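Local coordinates for vitamin B12-binding protein (PDB 5YSC), which binds vitamin B12 in the periplasm and probably delivers it to the BtuC subunits of the BtuCDF ABC transporter for import, at residues L145-Y159 with W174-N186. Sequence-based numbering, arbitrary orientation.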
loop_
_atom_site.group_PDB
_atom_site.type_symbol
_atom_site.label_atom_id
_atom_site.label_comp_id
_atom_site.label_asym_id
_atom_site.label_seq_id
_atom_site.Cartn_x
_atom_site.Cartn_y
_atom_site.Cartn_z
ATOM N N LEU A 145 8.186 -4.494 15.601
ATOM C CA LEU A 145 6.796 -4.070 15.691
ATOM C C LEU A 145 5.882 -5.218 16.090
ATOM O O LEU A 145 4.943 -5.022 16.869
ATOM C CB LEU A 145 6.355 -3.463 14.372
ATOM C CG LEU A 145 6.998 -2.134 14.022
ATOM C CD1 LEU A 145 6.771 -1.813 12.538
ATOM C CD2 LEU A 145 6.432 -1.023 14.921
ATOM N N ARG A 146 6.107 -6.418 15.540
ATOM C CA ARG A 146 5.265 -7.549 15.908
ATOM C C ARG A 146 5.359 -7.796 17.411
ATOM O O ARG A 146 4.344 -7.967 18.089
ATOM C CB ARG A 146 5.672 -8.791 15.099
ATOM C CG ARG A 146 5.305 -8.730 13.601
ATOM C CD ARG A 146 5.789 -9.942 12.799
ATOM N NE ARG A 146 5.029 -10.061 11.552
ATOM C CZ ARG A 146 5.515 -10.508 10.400
ATOM N NH1 ARG A 146 6.764 -10.938 10.323
ATOM N NH2 ARG A 146 4.728 -10.545 9.336
ATOM N N THR A 147 6.575 -7.754 17.954
ATOM C CA THR A 147 6.745 -7.917 19.395
ATOM C C THR A 147 6.021 -6.811 20.151
ATOM O O THR A 147 5.248 -7.073 21.078
ATOM C CB THR A 147 8.236 -7.919 19.736
ATOM O OG1 THR A 147 8.896 -9.014 19.061
ATOM C CG2 THR A 147 8.437 -8.029 21.251
ATOM N N GLN A 148 6.232 -5.565 19.737
ATOM C CA GLN A 148 5.760 -4.425 20.515
ATOM C C GLN A 148 4.243 -4.358 20.583
ATOM O O GLN A 148 3.692 -3.888 21.585
ATOM C CB GLN A 148 6.318 -3.129 19.919
ATOM C CG GLN A 148 5.855 -1.850 20.616
ATOM C CD GLN A 148 6.515 -0.620 20.026
ATOM O OE1 GLN A 148 7.482 -0.721 19.268
ATOM N NE2 GLN A 148 5.992 0.545 20.361
ATOM N N TYR A 149 3.547 -4.785 19.535
ATOM C CA TYR A 149 2.101 -4.582 19.436
ATOM C C TYR A 149 1.332 -5.892 19.560
ATOM O O TYR A 149 0.201 -6.018 19.075
ATOM C CB TYR A 149 1.744 -3.858 18.136
ATOM C CG TYR A 149 2.187 -2.432 18.201
ATOM C CD1 TYR A 149 1.644 -1.580 19.145
ATOM C CD2 TYR A 149 3.199 -1.955 17.382
ATOM C CE1 TYR A 149 2.067 -0.269 19.254
ATOM C CE2 TYR A 149 3.630 -0.644 17.478
ATOM C CZ TYR A 149 3.048 0.190 18.419
ATOM O OH TYR A 149 3.465 1.496 18.520
ATOM N N ALA A 150 1.941 -6.868 20.229
ATOM C CA ALA A 150 1.266 -8.136 20.461
ATOM C C ALA A 150 0.098 -7.953 21.417
ATOM O O ALA A 150 -1.009 -8.457 21.176
ATOM C CB ALA A 150 2.275 -9.142 21.009
ATOM N N SER A 151 0.321 -7.180 22.485
ATOM C CA SER A 151 -0.668 -7.027 23.546
ATOM C C SER A 151 -1.995 -6.496 23.029
ATOM O O SER A 151 -3.021 -6.674 23.702
ATOM C CB SER A 151 -0.135 -6.101 24.643
ATOM O OG SER A 151 0.997 -5.378 24.189
ATOM N N ASN A 152 -2.008 -5.843 21.864
ATOM C CA ASN A 152 -3.268 -5.373 21.308
ATOM C C ASN A 152 -4.261 -6.531 21.253
ATOM O O ASN A 152 -3.902 -7.671 20.936
ATOM C CB ASN A 152 -3.078 -4.778 19.909
ATOM C CG ASN A 152 -2.326 -3.446 19.921
ATOM O OD1 ASN A 152 -1.674 -3.095 20.904
ATOM N ND2 ASN A 152 -2.429 -2.699 18.823
ATOM N N GLN A 153 -5.512 -6.226 21.588
ATOM C CA GLN A 153 -6.634 -7.139 21.510
ATOM C C GLN A 153 -7.407 -6.877 20.239
ATOM O O GLN A 153 -7.316 -5.791 19.665
ATOM C CB GLN A 153 -7.577 -6.964 22.706
ATOM C CG GLN A 153 -6.956 -7.261 24.064
ATOM C CD GLN A 153 -7.351 -8.627 24.583
ATOM O OE1 GLN A 153 -8.539 -8.927 24.739
ATOM N NE2 GLN A 153 -6.360 -9.471 24.839
ATOM N N PRO A 154 -8.214 -7.839 19.794
ATOM C CA PRO A 154 -8.966 -7.663 18.546
ATOM C C PRO A 154 -9.904 -6.476 18.603
ATOM O O PRO A 154 -10.724 -6.343 19.514
ATOM C CB PRO A 154 -9.748 -8.972 18.417
ATOM C CG PRO A 154 -8.951 -9.948 19.199
ATOM C CD PRO A 154 -8.409 -9.190 20.353
ATOM N N ILE A 155 -9.781 -5.619 17.600
ATOM C CA ILE A 155 -10.652 -4.470 17.460
ATOM C C ILE A 155 -11.274 -4.477 16.077
ATOM O O ILE A 155 -10.583 -4.674 15.092
ATOM C CB ILE A 155 -9.881 -3.155 17.630
ATOM C CG1 ILE A 155 -9.177 -3.110 18.984
ATOM C CG2 ILE A 155 -10.816 -1.981 17.472
ATOM C CD1 ILE A 155 -10.076 -2.713 20.106
ATOM N N ARG A 156 -12.582 -4.260 16.018
ATOM C CA ARG A 156 -13.310 -4.209 14.753
ATOM C C ARG A 156 -13.220 -2.807 14.159
ATOM O O ARG A 156 -13.738 -1.854 14.734
ATOM C CB ARG A 156 -14.771 -4.621 14.964
ATOM C CG ARG A 156 -14.893 -6.004 15.585
ATOM C CD ARG A 156 -16.332 -6.333 16.019
ATOM N NE ARG A 156 -17.228 -6.251 14.873
ATOM C CZ ARG A 156 -18.178 -5.344 14.694
ATOM N NH1 ARG A 156 -18.437 -4.431 15.625
ATOM N NH2 ARG A 156 -18.905 -5.384 13.576
ATOM N N TYR A 157 -12.612 -2.693 12.982
ATOM C CA TYR A 157 -12.418 -1.402 12.345
ATOM C C TYR A 157 -13.103 -1.340 10.976
ATOM O O TYR A 157 -13.356 -2.347 10.306
ATOM C CB TYR A 157 -10.907 -1.072 12.199
ATOM C CG TYR A 157 -10.232 -1.877 11.132
ATOM C CD1 TYR A 157 -9.684 -3.123 11.418
ATOM C CD2 TYR A 157 -10.186 -1.413 9.812
ATOM C CE1 TYR A 157 -9.090 -3.887 10.426
ATOM C CE2 TYR A 157 -9.617 -2.170 8.817
ATOM C CZ TYR A 157 -9.054 -3.410 9.146
ATOM O OH TYR A 157 -8.489 -4.211 8.188
ATOM N N PHE A 158 -13.400 -0.111 10.585
ATOM C CA PHE A 158 -13.772 0.263 9.238
ATOM C C PHE A 158 -12.679 1.165 8.684
ATOM O O PHE A 158 -12.324 2.148 9.338
ATOM C CB PHE A 158 -15.108 0.986 9.298
ATOM C CG PHE A 158 -15.530 1.598 8.008
ATOM C CD1 PHE A 158 -15.520 0.855 6.835
ATOM C CD2 PHE A 158 -15.952 2.918 7.957
ATOM C CE1 PHE A 158 -15.934 1.418 5.642
ATOM C CE2 PHE A 158 -16.330 3.488 6.768
ATOM C CZ PHE A 158 -16.314 2.734 5.602
ATOM N N TYR A 159 -12.137 0.843 7.495
ATOM C CA TYR A 159 -11.193 1.734 6.808
ATOM C C TYR A 159 -11.761 2.203 5.486
ATOM O O TYR A 159 -11.940 1.403 4.554
ATOM C CB TYR A 159 -9.836 1.063 6.568
ATOM C CG TYR A 159 -8.881 1.955 5.776
ATOM C CD1 TYR A 159 -8.701 3.286 6.110
ATOM C CD2 TYR A 159 -8.193 1.463 4.692
ATOM C CE1 TYR A 159 -7.849 4.103 5.388
ATOM C CE2 TYR A 159 -7.320 2.254 3.963
ATOM C CZ TYR A 159 -7.165 3.572 4.305
ATOM O OH TYR A 159 -6.312 4.365 3.576
ATOM N N TRP A 174 -4.700 -5.912 0.175
ATOM C CA TRP A 174 -3.929 -4.829 0.757
ATOM C C TRP A 174 -4.795 -3.590 0.981
ATOM O O TRP A 174 -5.548 -3.184 0.097
ATOM C CB TRP A 174 -2.763 -4.496 -0.152
ATOM C CG TRP A 174 -1.828 -3.568 0.511
ATOM C CD1 TRP A 174 -1.777 -2.203 0.396
ATOM C CD2 TRP A 174 -0.818 -3.940 1.445
ATOM N NE1 TRP A 174 -0.792 -1.710 1.225
ATOM C CE2 TRP A 174 -0.180 -2.760 1.860
ATOM C CE3 TRP A 174 -0.385 -5.157 1.981
ATOM C CZ2 TRP A 174 0.860 -2.769 2.791
ATOM C CZ3 TRP A 174 0.661 -5.153 2.889
ATOM C CH2 TRP A 174 1.262 -3.967 3.284
ATOM N N PRO A 175 -4.653 -2.906 2.133
ATOM C CA PRO A 175 -3.739 -3.074 3.261
ATOM C C PRO A 175 -4.283 -3.860 4.455
ATOM O O PRO A 175 -3.880 -3.617 5.624
ATOM C CB PRO A 175 -3.484 -1.636 3.662
ATOM C CG PRO A 175 -4.769 -0.973 3.431
ATOM C CD PRO A 175 -5.296 -1.589 2.162
ATOM N N SER A 176 -5.128 -4.858 4.183
ATOM C CA SER A 176 -5.725 -5.625 5.284
ATOM C C SER A 176 -4.685 -6.125 6.288
ATOM O O SER A 176 -4.893 -6.053 7.509
ATOM C CB SER A 176 -6.521 -6.817 4.725
ATOM O OG SER A 176 -7.667 -6.357 4.037
ATOM N N GLU A 177 -3.567 -6.641 5.793
ATOM C CA GLU A 177 -2.535 -7.241 6.622
ATOM C C GLU A 177 -1.899 -6.248 7.598
ATOM O O GLU A 177 -1.398 -6.639 8.651
ATOM C CB GLU A 177 -1.483 -7.809 5.687
ATOM C CG GLU A 177 -0.657 -8.851 6.252
ATOM C CD GLU A 177 -1.244 -10.187 6.001
ATOM O OE1 GLU A 177 -2.476 -10.305 6.170
ATOM O OE2 GLU A 177 -0.486 -11.090 5.596
ATOM N N VAL A 178 -1.853 -4.969 7.250
ATOM C CA VAL A 178 -1.334 -3.983 8.196
ATOM C C VAL A 178 -2.164 -3.991 9.475
ATOM O O VAL A 178 -1.624 -4.000 10.594
ATOM C CB VAL A 178 -1.338 -2.585 7.558
ATOM C CG1 VAL A 178 -0.972 -1.559 8.590
ATOM C CG2 VAL A 178 -0.372 -2.563 6.350
ATOM N N PHE A 179 -3.496 -3.918 9.318
ATOM C CA PHE A 179 -4.410 -3.915 10.452
ATOM C C PHE A 179 -4.327 -5.227 11.226
ATOM O O PHE A 179 -4.308 -5.228 12.460
ATOM C CB PHE A 179 -5.835 -3.646 9.959
ATOM C CG PHE A 179 -6.001 -2.322 9.293
ATOM C CD1 PHE A 179 -6.268 -1.181 10.050
ATOM C CD2 PHE A 179 -5.857 -2.188 7.918
ATOM C CE1 PHE A 179 -6.414 0.061 9.453
ATOM C CE2 PHE A 179 -6.015 -0.953 7.322
ATOM C CZ PHE A 179 -6.273 0.191 8.111
ATOM N N SER A 180 -4.215 -6.352 10.518
ATOM C CA SER A 180 -4.266 -7.659 11.189
ATOM C C SER A 180 -3.098 -7.871 12.142
ATOM O O SER A 180 -3.255 -8.557 13.155
ATOM C CB SER A 180 -4.304 -8.794 10.152
ATOM O OG SER A 180 -5.394 -8.622 9.288
ATOM N N LEU A 181 -1.918 -7.314 11.843
ATOM C CA LEU A 181 -0.795 -7.423 12.764
ATOM C C LEU A 181 -1.189 -6.949 14.169
ATOM O O LEU A 181 -0.751 -7.532 15.173
ATOM C CB LEU A 181 0.387 -6.619 12.220
ATOM C CG LEU A 181 1.729 -6.688 12.936
ATOM C CD1 LEU A 181 2.870 -6.351 11.988
ATOM C CD2 LEU A 181 1.785 -5.770 14.161
ATOM N N CYS A 182 -1.999 -5.888 14.249
ATOM C CA CYS A 182 -2.368 -5.221 15.495
ATOM C C CYS A 182 -3.600 -5.849 16.134
ATOM O O CYS A 182 -4.135 -5.290 17.096
ATOM C CB CYS A 182 -2.645 -3.719 15.243
ATOM S SG CYS A 182 -1.495 -2.781 14.112
ATOM N N GLY A 183 -4.061 -6.985 15.613
ATOM C CA GLY A 183 -5.311 -7.578 16.027
ATOM C C GLY A 183 -6.532 -7.007 15.343
ATOM O O GLY A 183 -7.657 -7.377 15.693
ATOM N N GLY A 184 -6.354 -6.123 14.368
ATOM C CA GLY A 184 -7.497 -5.475 13.746
ATOM C C GLY A 184 -8.315 -6.456 12.924
ATOM O O GLY A 184 -7.770 -7.290 12.208
ATOM N N VAL A 185 -9.640 -6.321 13.008
ATOM C CA VAL A 185 -10.593 -7.167 12.283
ATOM C C VAL A 185 -11.438 -6.252 11.410
ATOM O O VAL A 185 -12.155 -5.380 11.913
ATOM C CB VAL A 185 -11.453 -8.000 13.244
ATOM C CG1 VAL A 185 -12.529 -8.808 12.474
ATOM C CG2 VAL A 185 -10.565 -8.925 14.048
ATOM N N ASN A 186 -11.312 -6.429 10.089
ATOM C CA ASN A 186 -12.050 -5.649 9.109
ATOM C C ASN A 186 -13.521 -6.027 9.114
ATOM O O ASN A 186 -13.848 -7.195 8.914
ATOM C CB ASN A 186 -11.437 -5.892 7.728
ATOM C CG ASN A 186 -12.170 -5.192 6.628
ATOM O OD1 ASN A 186 -12.948 -4.267 6.854
ATOM N ND2 ASN A 186 -11.894 -5.607 5.402
HETATM O O HOH W 1 -7.657 -6.555 8.741
HETATM O O HOH W 2 -13.363 -1.555 6.270
#
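Tyr157 lies with one ring face on Phe179 and the other on the backbone of Asn186. The two rings form an offset stack, centroids 4.1 Å apart and planes 17° from parallel, while Asn186 CA makes a CH-pi contact 4.0 Å from the Tyr157 centroid. Gly184 C and a water sit at the Tyr157 edge, in its plane. With CG between the backbone N and the carbonyl carbon (chi1 73°), the ring reaches across strand 184-186 toward helix 176-181, bringing its OH within 3.2 Å of Phe179 CB. That edge water bonds Tyr157 OH and donates to Ser176 O. Tyr159 completes the aromatic cluster, its CG 3.9 Å from Phe179 CZ with the rings oblique; its OH bonds to Asn248.

Gly183, at positive phi, is the C' residue of a Schellman motif that ends the helix, and Phe179 O takes both Cys182 N and Gly184 N, from opposite faces of its carbonyl plane. Parallel pairing follows: Val185 N bonds to Ile155 O (2.8 Å) and Tyr157 N to Val185 O (2.9 Å). A second water accepts from Tyr159 N and donates to Asn186 OD1, which also takes Phe188 N; Asn186 ND2 bonds to Leu169 O.

At the other end, Leu181 packs its CD1 3.8 Å from Arg146 CG; the guanidinium goes on to a salt bridge with Asp112. Strand 155-159, helix 176-181 and strand 184-186 form a right-handed beta-alpha-beta crossover, the helix running at 154° to 155-159. It carries Trp174 of the cyanocobalamin pocket just before the helix, with the Pro175 side chain about 4 Å from the bound cyanocobalamin. Strand 184-186 is outermost in its parallel four-stranded sheet, with 155-159 between it and 210-213, and helix 254-267 covers Phe179 through Val261 and holds Cys182 by its disulfide to Cys262.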